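Local coordinates for lipoprotein (Colwellia psychrerythraea, PDB 3O0Y) that is a putative lipoprotein of unknown function whose family is grouped with metallopeptidases, so a related hydrolytic role is possible, at residues A[28-33]-A[91-96]; A[364-369]-A[434-439]; A[403-408]-A[416-421]. All blocks are in the same frame, centred on the assembly; numbering follows the deposited sequence.

Interaction 1 (A[28-33]-A[91-96])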
ATOM      1  N   LYS A  28      16.208  26.440  11.670  1.00 18.84           N
ATOM      2  CA  LYS A  28      14.834  26.138  11.361  1.00 20.62           C
ATOM      3  C   LYS A  28      14.437  26.507   9.932  1.00 18.36           C
ATOM      4  O   LYS A  28      13.716  25.738   9.278  1.00 18.49           O
ATOM      5  CB  LYS A  28      13.860  26.724  12.380  1.00 22.67           C
ATOM      6  CG  LYS A  28      13.609  25.768  13.557  1.00 27.89           C
ATOM      7  CD  LYS A  28      12.622  26.348  14.634  1.00 35.11           C
ATOM      8  CE  LYS A  28      13.341  26.858  15.918  1.00 40.68           C
ATOM      9  NZ  LYS A  28      14.298  27.998  15.689  1.00 41.99           N
ATOM     10  N   GLN A  29      14.882  27.657   9.444  1.00 16.47           N
ATOM     11  CA  GLN A  29      14.588  28.091   8.084  1.00 17.23           C
ATOM     12  C   GLN A  29      15.328  27.271   7.034  1.00 14.98           C
ATOM     13  O   GLN A  29      14.758  26.941   5.988  1.00 14.83           O
ATOM     14  CB  GLN A  29      14.894  29.582   7.885  1.00 18.62           C
ATOM     15  CG  GLN A  29      14.008  30.481   8.749  1.00 25.14           C
ATOM     16  CD  GLN A  29      14.406  31.975   8.732  1.00 33.41           C
ATOM     17  OE1 GLN A  29      15.600  32.355   8.623  1.00 33.15           O
ATOM     18  NE2 GLN A  29      13.382  32.831   8.863  1.00 35.75           N
ATOM     19  N   GLN A  30      16.561  26.867   7.329  1.00 12.22           N
ATOM     20  CA  GLN A  30      17.304  26.056   6.386  1.00 12.42           C
ATOM     21  C   GLN A  30      16.580  24.683   6.243  1.00 10.41           C
ATOM     22  O   GLN A  30      16.509  24.122   5.132  1.00  9.04           O
ATOM     23  CB  GLN A  30      18.711  25.772   6.922  1.00 12.09           C
ATOM     24  CG  GLN A  30      19.561  24.947   5.931  1.00 15.47           C
ATOM     25  CD  GLN A  30      20.998  24.772   6.392  1.00 19.67           C
ATOM     26  OE1 GLN A  30      21.351  25.150   7.514  1.00 20.39           O
ATOM     27  NE2 GLN A  30      21.803  24.113   5.558  1.00 16.50           N
ATOM     28  N   LEU A  31      16.179  24.137   7.380  1.00 10.04           N
ATOM     29  CA  LEU A  31      15.472  22.846   7.449  1.00  9.44           C
ATOM     30  C   LEU A  31      14.149  22.924   6.682  1.00 11.52           C
ATOM     31  O   LEU A  31      13.842  22.061   5.879  1.00  9.24           O
ATOM     32  CB  LEU A  31      15.262  22.401   8.903  1.00  9.36           C
ATOM     33  CG  LEU A  31      16.487  21.798   9.606  1.00  9.27           C
ATOM     34  CD1 LEU A  31      16.240  21.761  11.126  1.00  8.84           C
ATOM     35  CD2 LEU A  31      16.836  20.396   9.059  1.00 14.07           C
ATOM     36  N   ALA A  32      13.384  23.994   6.860  1.00 11.73           N
ATOM     37  CA  ALA A  32      12.122  24.098   6.150  1.00 11.32           C
ATOM     38  C   ALA A  32      12.377  24.138   4.649  1.00 11.58           C
ATOM     39  O   ALA A  32      11.616  23.560   3.885  1.00 11.50           O
ATOM     40  CB  ALA A  32      11.345  25.340   6.601  1.00 11.96           C
ATOM     41  N   SER A  33      13.416  24.831   4.200  1.00 10.58           N
ATOM     42  CA  SER A  33      13.720  24.882   2.774  1.00 12.03           C
ATOM     43  C   SER A  33      14.068  23.529   2.234  1.00  9.09           C
ATOM     44  O   SER A  33      13.669  23.191   1.117  1.00 10.47           O
ATOM     45  CB  SER A  33      14.860  25.882   2.381  1.00 15.46           C
ATOM     46  OG  SER A  33      14.415  27.207   2.679  1.00 20.72           O
ATOM     47  N   ALA A  91      20.440  15.871   8.182  1.00  8.56           N
ATOM     48  CA  ALA A  91      20.948  15.162   9.337  1.00 12.15           C
ATOM     49  C   ALA A  91      22.067  15.915  10.090  1.00 11.65           C
ATOM     50  O   ALA A  91      22.288  15.672  11.252  1.00 14.53           O
ATOM     51  CB  ALA A  91      21.435  13.671   8.925  1.00  8.34           C
ATOM     52  N   GLY A  92      22.813  16.743   9.390  1.00 11.80           N
ATOM     53  CA  GLY A  92      23.967  17.420   9.965  1.00 12.64           C
ATOM     54  C   GLY A  92      23.643  18.724  10.671  1.00 13.63           C
ATOM     55  O   GLY A  92      24.476  19.253  11.388  1.00 13.93           O
ATOM     56  N   ILE A  93      22.427  19.242  10.502  1.00 10.71           N
ATOM     57  CA  ILE A  93      22.097  20.575  11.002  1.00 10.90           C
ATOM     58  C   ILE A  93      21.910  20.519  12.519  1.00 11.09           C
ATOM     59  O   ILE A  93      21.368  19.576  13.043  1.00 12.91           O
ATOM     60  CB  ILE A  93      20.891  21.149  10.275  1.00 10.26           C
ATOM     61  CG1 ILE A  93      21.349  21.589   8.888  1.00 11.14           C
ATOM     62  CG2 ILE A  93      20.205  22.289  11.090  1.00 10.88           C
ATOM     63  CD1 ILE A  93      20.247  21.795   7.968  1.00 15.20           C
ATOM     64  N   LYS A  94      22.476  21.529  13.201  1.00 14.51           N
ATOM     65  CA  LYS A  94      22.341  21.756  14.619  1.00 18.61           C
ATOM     66  C   LYS A  94      21.135  22.629  14.930  1.00 20.49           C
ATOM     67  O   LYS A  94      21.079  23.771  14.471  1.00 21.87           O
ATOM     68  CB  LYS A  94      23.563  22.560  15.090  1.00 20.21           C
ATOM     69  CG  LYS A  94      23.692  22.690  16.602  1.00 25.93           C
ATOM     70  CD  LYS A  94      24.804  23.700  16.935  1.00 32.00           C
ATOM     71  CE  LYS A  94      25.151  23.740  18.432  1.00 36.61           C
ATOM     72  NZ  LYS A  94      24.220  24.656  19.144  1.00 39.67           N
ATOM     73  N   LEU A  95      20.161  22.103  15.645  1.00 23.21           N
ATOM     74  CA  LEU A  95      18.997  22.901  16.029  1.00 25.73           C
ATOM     75  C   LEU A  95      19.332  23.677  17.304  1.00 29.47           C
ATOM     76  O   LEU A  95      19.912  23.132  18.215  1.00 28.95           O
ATOM     77  CB  LEU A  95      17.768  21.990  16.224  1.00 26.11           C
ATOM     78  CG  LEU A  95      16.954  21.837  14.928  1.00 27.90           C
ATOM     79  CD1 LEU A  95      16.007  20.641  14.936  1.00 34.72           C
ATOM     80  CD2 LEU A  95      16.200  23.144  14.685  1.00 29.77           C
ATOM     81  N   ASP A  96      18.972  24.950  17.376  1.00 33.80           N
ATOM     82  CA  ASP A  96      19.232  25.700  18.621  1.00 37.83           C
ATOM     83  C   ASP A  96      18.066  25.563  19.611  1.00 38.12           C
ATOM     84  O   ASP A  96      16.930  25.798  19.205  1.00 40.59           O
ATOM     85  CB  ASP A  96      19.504  27.171  18.305  1.00 39.47           C
ATOM     86  CG  ASP A  96      20.081  27.947  19.519  1.00 44.80           C
ATOM     87  OD1 ASP A  96      19.361  28.820  20.069  1.00 51.70           O
ATOM     88  OD2 ASP A  96      21.246  27.678  19.924  1.00 50.75           O
TER
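Lys-28 O accepts the backbone hydrogen bond from Ala-32 N at 3.0 Å, part of the helical turn that presents Lys-28, Gln-30 and Leu-31 to Ile-93 and Leu-95. What meets across the contact is hydrocarbon, apart from one amide group. With CG anti to the backbone N (chi1 -178°) and the chain extended beyond it, Gln-30 reaches outward until its carboxamide lies over the end of Ile-93. The CD1 methyl of Ile-93 is 3.5 Å from Gln-30 CD and only slightly farther from OE1 and NE2, as expected of a methyl set against the flat of the amide rather than beside one of its polar atoms. Leu-31 forks between two partners. Its CD2 packs on Ile-93 CD1 at 3.8 Å, the two side chains overlapping as they point in opposite directions, while its CD1 meets Leu-95 CD2, also at 3.8 Å. The same Leu-95 CD2 touches Lys-28 CG at 3.9 Å, where the lysine chain crosses the leucine at about a right angle. An alanine in place of Gln-30 would probably leave the CD1 methyl of Ile-93 without its amide cover and open a gap over it. The backbone of 91-96, which leaves helix 73-92 here, is tied by other residues: Ile-93 O bonds Gln-106 NE2 of helix 100-117, and Lys-94 O bonds Ser-27 OG at the start of helix 27-44. Leu-95 also packs on Thr-102 and Gln-106. Lys-28 NZ and Asp-96 OD1 stay 6.7 Å apart, so any attraction between their charges is likely to be weak, and cohesion here rests largely on dispersion contacts, of Leu-31 with Ile-93 and Leu-95 and of the Gln-30 amide with Ile-93.

Interaction 2 (A[364-369]-A[434-439])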
ATOM      1  N   ASN A 364     -21.461  -0.868   4.926  1.00  9.70           N
ATOM      2  CA  ASN A 364     -21.810   0.464   5.298  1.00 10.21           C
ATOM      3  C   ASN A 364     -22.338   0.519   6.749  1.00 11.86           C
ATOM      4  O   ASN A 364     -22.006   1.426   7.493  1.00 11.00           O
ATOM      5  CB  ASN A 364     -22.734   1.147   4.243  1.00 13.39           C
ATOM      6  CG  ASN A 364     -21.926   1.563   2.959  1.00 12.05           C
ATOM      7  OD1 ASN A 364     -21.104   2.393   3.100  1.00 17.68           O
ATOM      8  ND2 ASN A 364     -21.948   0.756   1.820  1.00 23.51           N
ATOM      9  N   GLY A 365     -23.129  -0.456   7.161  1.00  9.80           N
ATOM     10  CA  GLY A 365     -23.586  -0.555   8.506  1.00  8.22           C
ATOM     11  C   GLY A 365     -22.447  -0.763   9.509  1.00  7.78           C
ATOM     12  O   GLY A 365     -22.474  -0.189  10.628  1.00  7.91           O
ATOM     13  N   TYR A 366     -21.471  -1.575   9.130  1.00  7.35           N
ATOM     14  CA  TYR A 366     -20.345  -1.792  10.022  1.00  6.23           C
ATOM     15  C   TYR A 366     -19.590  -0.489  10.275  1.00  7.56           C
ATOM     16  O   TYR A 366     -19.118  -0.249  11.415  1.00  6.63           O
ATOM     17  CB  TYR A 366     -19.377  -2.866   9.532  1.00  6.51           C
ATOM     18  CG  TYR A 366     -19.929  -4.262   9.353  1.00  6.02           C
ATOM     19  CD1 TYR A 366     -20.949  -4.750  10.162  1.00  7.43           C
ATOM     20  CD2 TYR A 366     -19.436  -5.083   8.345  1.00  6.22           C
ATOM     21  CE1 TYR A 366     -21.462  -6.023   9.951  1.00 10.75           C
ATOM     22  CE2 TYR A 366     -19.919  -6.376   8.140  1.00  6.94           C
ATOM     23  CZ  TYR A 366     -20.951  -6.839   8.952  1.00  8.59           C
ATOM     24  OH  TYR A 366     -21.481  -8.129   8.819  1.00  8.98           O
ATOM     25  N   ILE A 367     -19.345   0.276   9.209  1.00  5.86           N
ATOM     26  CA  ILE A 367     -18.605   1.580   9.322  1.00  6.28           C
ATOM     27  C   ILE A 367     -19.362   2.498  10.226  1.00  7.09           C
ATOM     28  O   ILE A 367     -18.768   3.081  11.146  1.00  7.21           O
ATOM     29  CB  ILE A 367     -18.353   2.216   7.958  1.00  4.15           C
ATOM     30  CG1 ILE A 367     -17.494   1.301   7.149  1.00  6.42           C
ATOM     31  CG2 ILE A 367     -17.684   3.636   8.128  1.00  7.44           C
ATOM     32  CD1 ILE A 367     -17.306   1.764   5.716  1.00  7.27           C
ATOM     33  N   THR A 368     -20.676   2.644  10.024  1.00  9.48           N
ATOM     34  CA  THR A 368     -21.472   3.559  10.802  1.00  9.18           C
ATOM     35  C   THR A 368     -21.432   3.207  12.290  1.00  9.23           C
ATOM     36  O   THR A 368     -21.306   4.114  13.165  1.00  8.67           O
ATOM     37  CB  THR A 368     -22.948   3.576  10.265  1.00 12.01           C
ATOM     38  OG1 THR A 368     -22.890   3.987   8.899  1.00 15.17           O
ATOM     39  CG2 THR A 368     -23.846   4.486  11.101  1.00 13.31           C
ATOM     40  N   GLU A 369     -21.648   1.926  12.583  1.00  6.54           N
ATOM     41  CA  GLU A 369     -21.684   1.472  13.952  1.00  8.48           C
ATOM     42  C   GLU A 369     -20.338   1.696  14.656  1.00  7.46           C
ATOM     43  O   GLU A 369     -20.302   2.195  15.751  1.00  8.35           O
ATOM     44  CB  GLU A 369     -22.099   0.011  14.005  1.00  9.83           C
ATOM     45  CG  GLU A 369     -22.035  -0.617  15.391  1.00 14.63           C
ATOM     46  CD  GLU A 369     -22.256  -2.173  15.287  1.00 23.63           C
ATOM     47  OE1 GLU A 369     -21.639  -2.890  14.396  1.00 21.77           O
ATOM     48  OE2 GLU A 369     -23.124  -2.638  16.049  1.00 28.96           O
ATOM     49  N   THR A 434     -13.758  -7.600   9.937  1.00  6.46           N
ATOM     50  CA  THR A 434     -12.359  -7.277  10.195  1.00  5.07           C
ATOM     51  C   THR A 434     -11.746  -6.512   9.031  1.00  6.76           C
ATOM     52  O   THR A 434     -10.955  -5.572   9.213  1.00  7.12           O
ATOM     53  CB  THR A 434     -11.542  -8.494  10.642  1.00  6.08           C
ATOM     54  OG1 THR A 434     -10.413  -7.998  11.405  1.00  5.82           O
ATOM     55  CG2 THR A 434     -11.138  -9.399   9.447  1.00  7.34           C
ATOM     56  N   LEU A 435     -12.133  -6.898   7.810  1.00  6.11           N
ATOM     57  CA  LEU A 435     -11.634  -6.203   6.598  1.00  5.23           C
ATOM     58  C   LEU A 435     -12.085  -4.756   6.632  1.00  7.14           C
ATOM     59  O   LEU A 435     -11.326  -3.833   6.304  1.00  7.63           O
ATOM     60  CB  LEU A 435     -12.102  -6.893   5.365  1.00  7.63           C
ATOM     61  CG  LEU A 435     -11.661  -6.263   4.050  1.00  5.98           C
ATOM     62  CD1 LEU A 435     -10.089  -6.381   3.985  1.00 11.93           C
ATOM     63  CD2 LEU A 435     -12.346  -6.965   2.877  1.00  6.94           C
ATOM     64  N   THR A 436     -13.329  -4.558   7.050  1.00  5.84           N
ATOM     65  CA  THR A 436     -13.923  -3.245   7.044  1.00  7.24           C
ATOM     66  C   THR A 436     -13.295  -2.321   8.116  1.00  7.10           C
ATOM     67  O   THR A 436     -13.068  -1.088   7.883  1.00  6.93           O
ATOM     68  CB  THR A 436     -15.433  -3.345   7.187  1.00  7.20           C
ATOM     69  OG1 THR A 436     -15.987  -4.065   6.067  1.00  7.87           O
ATOM     70  CG2 THR A 436     -16.080  -1.991   7.395  1.00  6.52           C
ATOM     71  N   TYR A 437     -12.954  -2.909   9.269  1.00  6.82           N
ATOM     72  CA  TYR A 437     -12.215  -2.155  10.259  1.00  7.55           C
ATOM     73  C   TYR A 437     -10.834  -1.820   9.848  1.00  7.48           C
ATOM     74  O   TYR A 437     -10.323  -0.710  10.127  1.00  8.72           O
ATOM     75  CB  TYR A 437     -12.277  -2.848  11.625  1.00  6.14           C
ATOM     76  CG  TYR A 437     -13.668  -3.187  12.131  1.00  6.08           C
ATOM     77  CD1 TYR A 437     -14.778  -2.365  11.910  1.00  6.63           C
ATOM     78  CD2 TYR A 437     -13.908  -4.380  12.805  1.00  5.11           C
ATOM     79  CE1 TYR A 437     -16.001  -2.704  12.324  1.00  7.93           C
ATOM     80  CE2 TYR A 437     -15.127  -4.683  13.271  1.00  6.20           C
ATOM     81  CZ  TYR A 437     -16.190  -3.877  13.025  1.00  7.24           C
ATOM     82  OH  TYR A 437     -17.483  -4.255  13.431  1.00  7.99           O
ATOM     83  N   HIS A 438     -10.171  -2.750   9.158  1.00  6.80           N
ATOM     84  CA  HIS A 438      -8.851  -2.563   8.659  1.00  7.95           C
ATOM     85  C   HIS A 438      -8.752  -1.463   7.612  1.00  5.68           C
ATOM     86  O   HIS A 438      -7.869  -0.579   7.723  1.00  5.52           O
ATOM     87  CB  HIS A 438      -8.444  -3.856   8.021  1.00  9.48           C
ATOM     88  CG  HIS A 438      -7.055  -3.864   7.471  1.00 13.36           C
ATOM     89  ND1 HIS A 438      -6.720  -3.371   6.249  1.00 20.17           N
ATOM     90  CD2 HIS A 438      -5.873  -4.198   8.063  1.00 24.19           C
ATOM     91  CE1 HIS A 438      -5.452  -3.606   5.992  1.00 15.04           C
ATOM     92  NE2 HIS A 438      -4.880  -4.016   7.113  1.00 28.01           N
ATOM     93  N   GLU A 439      -9.707  -1.444   6.681  1.00  4.81           N
ATOM     94  CA  GLU A 439      -9.630  -0.529   5.534  1.00  5.78           C
ATOM     95  C   GLU A 439     -10.137   0.846   5.862  1.00  7.42           C
ATOM     96  O   GLU A 439      -9.650   1.880   5.341  1.00  8.88           O
ATOM     97  CB  GLU A 439     -10.323  -1.106   4.321  1.00  5.83           C
ATOM     98  CG  GLU A 439      -9.754  -2.439   3.732  1.00  6.89           C
ATOM     99  CD  GLU A 439      -8.359  -2.399   3.229  1.00 13.21           C
ATOM    100  OE1 GLU A 439      -7.728  -1.357   3.238  1.00 10.44           O
ATOM    101  OE2 GLU A 439      -7.906  -3.491   2.831  1.00 12.66           O
TER
HETATM  102  O   HOH W   1     -19.377  -2.346  13.197  1.00  6.78           O
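Apolar contacts centre on Thr-436, whose CG2 methyl meets Ile-367 CG1 at 3.6 Å, the two side chains crossing at about a right angle. The same methyl approaches Tyr-366 CB at 4.0 Å. It lies anti to the backbone N, which leaves OG1 (chi1 -62°) to bond Tyr-417 OH and Leu-432 O, so one threonine offers carbon to helix 353-373 and oxygen to the sheet and to its own helix. Polar contact between the helices runs through one water. Tyr-437 OH donates to it at 2.7 Å, with the water in the plane of the phenol ring. The water in turn donates to Tyr-366 O at 2.8 Å and to Glu-369 OE1 at 2.6 Å; these three bonds hold the water between the phenol of one helix and a carbonyl and carboxylate of the other. The short helical segments run 57° apart with axes 9.7 Å from each other. Helix 353-373 packs through Tyr-366 and Ile-367 against helix 432-439, whose buried terminal residues His-438 and Glu-439 may correspond to the His-Glu start of the zinc-binding motif of Peptidase_MA relatives.

Interaction 3 (A[403-408]-A[416-421])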
ATOM      1  N   GLN A 403      -9.034  -2.755  -0.410  1.00  7.74           N
ATOM      2  CA  GLN A 403      -7.891  -1.828  -0.469  1.00  9.57           C
ATOM      3  C   GLN A 403      -8.438  -0.499   0.001  1.00  8.75           C
ATOM      4  O   GLN A 403      -9.634  -0.255  -0.071  1.00 11.69           O
ATOM      5  CB  GLN A 403      -7.423  -1.721  -1.907  1.00 11.31           C
ATOM      6  CG  GLN A 403      -6.217  -0.859  -2.109  1.00 18.22           C
ATOM      7  CD  GLN A 403      -5.625  -1.122  -3.462  1.00 29.92           C
ATOM      8  OE1 GLN A 403      -6.314  -1.029  -4.471  1.00 33.47           O
ATOM      9  NE2 GLN A 403      -4.380  -1.596  -3.472  1.00 37.84           N
ATOM     10  N   TYR A 404      -7.563   0.377   0.446  1.00  7.72           N
ATOM     11  CA  TYR A 404      -7.964   1.728   0.804  1.00  6.75           C
ATOM     12  C   TYR A 404      -7.092   2.646  -0.031  1.00  9.16           C
ATOM     13  O   TYR A 404      -5.858   2.450  -0.106  1.00  8.03           O
ATOM     14  CB  TYR A 404      -7.716   2.037   2.289  1.00  7.44           C
ATOM     15  CG  TYR A 404      -7.984   3.478   2.633  1.00  5.98           C
ATOM     16  CD1 TYR A 404      -9.236   3.949   2.729  1.00  9.45           C
ATOM     17  CD2 TYR A 404      -6.949   4.381   2.808  1.00  5.67           C
ATOM     18  CE1 TYR A 404      -9.479   5.278   3.023  1.00  6.21           C
ATOM     19  CE2 TYR A 404      -7.164   5.683   3.103  1.00  4.94           C
ATOM     20  CZ  TYR A 404      -8.407   6.157   3.165  1.00  7.47           C
ATOM     21  OH  TYR A 404      -8.636   7.470   3.444  1.00  8.27           O
ATOM     22  N   THR A 405      -7.724   3.627  -0.645  1.00  7.94           N
ATOM     23  CA  THR A 405      -7.006   4.762  -1.302  1.00  8.49           C
ATOM     24  C   THR A 405      -7.232   6.066  -0.617  1.00  8.18           C
ATOM     25  O   THR A 405      -8.338   6.348  -0.188  1.00  9.07           O
ATOM     26  CB  THR A 405      -7.370   4.872  -2.791  1.00  9.07           C
ATOM     27  OG1 THR A 405      -8.790   4.970  -2.951  1.00  8.70           O
ATOM     28  CG2 THR A 405      -6.874   3.627  -3.559  1.00 12.19           C
ATOM     29  N   SER A 406      -6.131   6.797  -0.388  1.00  8.03           N
ATOM     30  CA  SER A 406      -6.203   8.063   0.351  1.00  9.82           C
ATOM     31  C   SER A 406      -7.059   9.126  -0.345  1.00  8.67           C
ATOM     32  O   SER A 406      -7.186   9.137  -1.582  1.00  7.50           O
ATOM     33  CB  SER A 406      -4.801   8.595   0.500  1.00 12.10           C
ATOM     34  OG  SER A 406      -4.801   9.977   0.979  1.00 18.32           O
ATOM     35  N   PRO A 407      -7.672   9.996   0.444  1.00  7.17           N
ATOM     36  CA  PRO A 407      -8.257  11.195  -0.205  1.00  7.20           C
ATOM     37  C   PRO A 407      -7.181  12.090  -0.867  1.00  7.74           C
ATOM     38  O   PRO A 407      -6.012  12.026  -0.541  1.00  9.34           O
ATOM     39  CB  PRO A 407      -8.858  11.954   0.948  1.00 10.24           C
ATOM     40  CG  PRO A 407      -8.684  11.069   2.200  1.00  8.50           C
ATOM     41  CD  PRO A 407      -7.549  10.167   1.886  1.00  8.25           C
ATOM     42  N   ALA A 408      -7.604  12.912  -1.799  1.00  9.96           N
ATOM     43  CA  ALA A 408      -6.783  14.040  -2.218  1.00 10.93           C
ATOM     44  C   ALA A 408      -6.663  14.990  -1.020  1.00 10.67           C
ATOM     45  O   ALA A 408      -7.609  15.073  -0.210  1.00 10.58           O
ATOM     46  CB  ALA A 408      -7.516  14.749  -3.402  1.00  9.86           C
ATOM     47  N   ILE A 416     -11.313   6.111  -0.162  1.00  6.72           N
ATOM     48  CA  ILE A 416     -12.194   5.010  -0.585  1.00  6.97           C
ATOM     49  C   ILE A 416     -11.715   3.663  -0.104  1.00  6.79           C
ATOM     50  O   ILE A 416     -10.547   3.283  -0.280  1.00  6.40           O
ATOM     51  CB  ILE A 416     -12.282   4.972  -2.151  1.00  6.61           C
ATOM     52  CG1 ILE A 416     -12.829   6.342  -2.667  1.00 10.09           C
ATOM     53  CG2 ILE A 416     -13.161   3.801  -2.659  1.00  7.52           C
ATOM     54  CD1 ILE A 416     -12.516   6.547  -4.146  1.00 12.96           C
ATOM     55  N   TYR A 417     -12.658   2.938   0.474  1.00  6.48           N
ATOM     56  CA  TYR A 417     -12.563   1.549   0.790  1.00  4.99           C
ATOM     57  C   TYR A 417     -13.121   0.816  -0.414  1.00  5.87           C
ATOM     58  O   TYR A 417     -14.296   0.866  -0.719  1.00  6.90           O
ATOM     59  CB  TYR A 417     -13.316   1.263   2.097  1.00  6.16           C
ATOM     60  CG  TYR A 417     -13.628  -0.195   2.451  1.00  3.63           C
ATOM     61  CD1 TYR A 417     -12.946  -1.260   1.936  1.00  5.67           C
ATOM     62  CD2 TYR A 417     -14.554  -0.448   3.441  1.00  7.12           C
ATOM     63  CE1 TYR A 417     -13.253  -2.566   2.330  1.00  5.02           C
ATOM     64  CE2 TYR A 417     -14.877  -1.761   3.796  1.00  5.78           C
ATOM     65  CZ  TYR A 417     -14.203  -2.797   3.261  1.00  8.91           C
ATOM     66  OH  TYR A 417     -14.491  -4.086   3.645  1.00  7.18           O
ATOM     67  N   TRP A 418     -12.203   0.168  -1.125  1.00  5.90           N
ATOM     68  CA  TRP A 418     -12.529  -0.646  -2.240  1.00  6.66           C
ATOM     69  C   TRP A 418     -12.753  -2.097  -1.832  1.00  6.29           C
ATOM     70  O   TRP A 418     -11.941  -2.691  -1.081  1.00  8.08           O
ATOM     71  CB  TRP A 418     -11.426  -0.657  -3.253  1.00  6.46           C
ATOM     72  CG  TRP A 418     -11.135   0.647  -3.847  1.00  5.73           C
ATOM     73  CD1 TRP A 418     -10.278   1.566  -3.326  1.00  9.30           C
ATOM     74  CD2 TRP A 418     -11.696   1.243  -5.045  1.00  7.18           C
ATOM     75  NE1 TRP A 418     -10.234   2.692  -4.139  1.00 12.53           N
ATOM     76  CE2 TRP A 418     -11.107   2.529  -5.183  1.00 11.97           C
ATOM     77  CE3 TRP A 418     -12.639   0.832  -5.978  1.00 12.14           C
ATOM     78  CZ2 TRP A 418     -11.438   3.400  -6.233  1.00 14.61           C
ATOM     79  CZ3 TRP A 418     -12.999   1.681  -7.016  1.00 13.83           C
ATOM     80  CH2 TRP A 418     -12.368   2.967  -7.147  1.00 14.81           C
ATOM     81  N   ILE A 419     -13.851  -2.653  -2.318  1.00  7.00           N
ATOM     82  CA  ILE A 419     -14.184  -4.060  -2.070  1.00  6.43           C
ATOM     83  C   ILE A 419     -14.297  -4.862  -3.362  1.00  7.93           C
ATOM     84  O   ILE A 419     -14.883  -4.380  -4.325  1.00  9.72           O
ATOM     85  CB  ILE A 419     -15.506  -4.128  -1.207  1.00  6.03           C
ATOM     86  CG1 ILE A 419     -15.794  -5.559  -0.816  1.00  8.30           C
ATOM     87  CG2 ILE A 419     -16.658  -3.485  -1.928  1.00  6.57           C
ATOM     88  CD1 ILE A 419     -14.853  -6.140   0.231  1.00  9.59           C
ATOM     89  N   ASN A 420     -13.730  -6.086  -3.394  1.00  8.31           N
ATOM     90  CA  ASN A 420     -13.804  -6.948  -4.588  1.00  7.40           C
ATOM     91  C   ASN A 420     -15.034  -7.836  -4.545  1.00  9.44           C
ATOM     92  O   ASN A 420     -15.139  -8.694  -3.644  1.00  9.80           O
ATOM     93  CB  ASN A 420     -12.583  -7.837  -4.633  1.00  7.50           C
ATOM     94  CG  ASN A 420     -12.380  -8.432  -5.968  1.00  9.02           C
ATOM     95  OD1 ASN A 420     -13.316  -8.872  -6.618  1.00 10.53           O
ATOM     96  ND2 ASN A 420     -11.127  -8.457  -6.421  1.00 11.13           N
ATOM     97  N   LEU A 421     -16.010  -7.560  -5.405  1.00  9.20           N
ATOM     98  CA  LEU A 421     -17.230  -8.355  -5.455  1.00  7.98           C
ATOM     99  C   LEU A 421     -17.217  -9.469  -6.506  1.00  9.38           C
ATOM    100  O   LEU A 421     -18.289 -10.047  -6.827  1.00 11.10           O
ATOM    101  CB  LEU A 421     -18.397  -7.422  -5.638  1.00 10.18           C
ATOM    102  CG  LEU A 421     -18.589  -6.214  -4.728  1.00 13.05           C
ATOM    103  CD1 LEU A 421     -19.781  -5.412  -5.210  1.00 12.65           C
ATOM    104  CD2 LEU A 421     -18.717  -6.776  -3.301  1.00 12.50           C
TER
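Trp-418 reaches diagonally across the strand pair to Thr-405, its NE1 donating to OG1 at 2.9 Å with an N-H...O angle of 157°. The hydroxyl lies within 10° of the indole plane, so the ring meets the threonine by its edge. Thr-405 holds OG1 between the backbone N and the carbonyl carbon (chi1 55°), turned to the indole nitrogen, while its CG2 is 3.5 Å from the same Trp-418 NE1. Ile-416, the direct partner of Thr-405, lies beside it and points the same way; its CG2 sits 3.4 Å above one face of the Trp-418 ring, offset toward the rim. Gln-403 O lies at the edge of that ring, in its plane, and accepts the Trp-418 amide at 2.8 Å. The two strands form an antiparallel beta hairpin, in which Gln-403/Trp-418 and Thr-405/Ile-416 are hydrogen-bonded pairs flanking the non-hydrogen-bonded pair Tyr-404/Tyr-417. Strand 416-419 is the middle strand of a small mixed sheet, with 387-390 along its far edge. On the other face from Trp-418, the tyrosines turn toward helix 432-439. Tyr-404 brings ring atom CD1 to 3.3 Å from Ile-416 O, and its CA makes a C-H...O contact with that oxygen at 3.2 Å. The phenol ends find partners beyond the hairpin: Tyr-404 OH bonds His-445 ND1, and Tyr-417 OH bonds Thr-436 OG1. The Trp-418 indole also takes a cation-pi contact from Arg-150 and meets the ring of Phe-391.

Overall arrangement
Interaction 1 comes first along the chain and stands apart at the surface, about 31 Å from the centre of the chain, where the N-terminal helix 27-44 meets the end of helix 73-92. Its centre lies about 42 Å from that of interaction 2 and about 37 Å from that of interaction 3. Those two touch, with centres about 12 Å apart: the hairpin falls in sequence between the two helical segments of interaction 2, and helix 432-439 follows strand 416-419. Thus helix 353-373, the three-stranded sheet and helix 432-439 pack together nearer the centre of the chain, consistent with a possible metallopeptidase-like site, far from interaction 1.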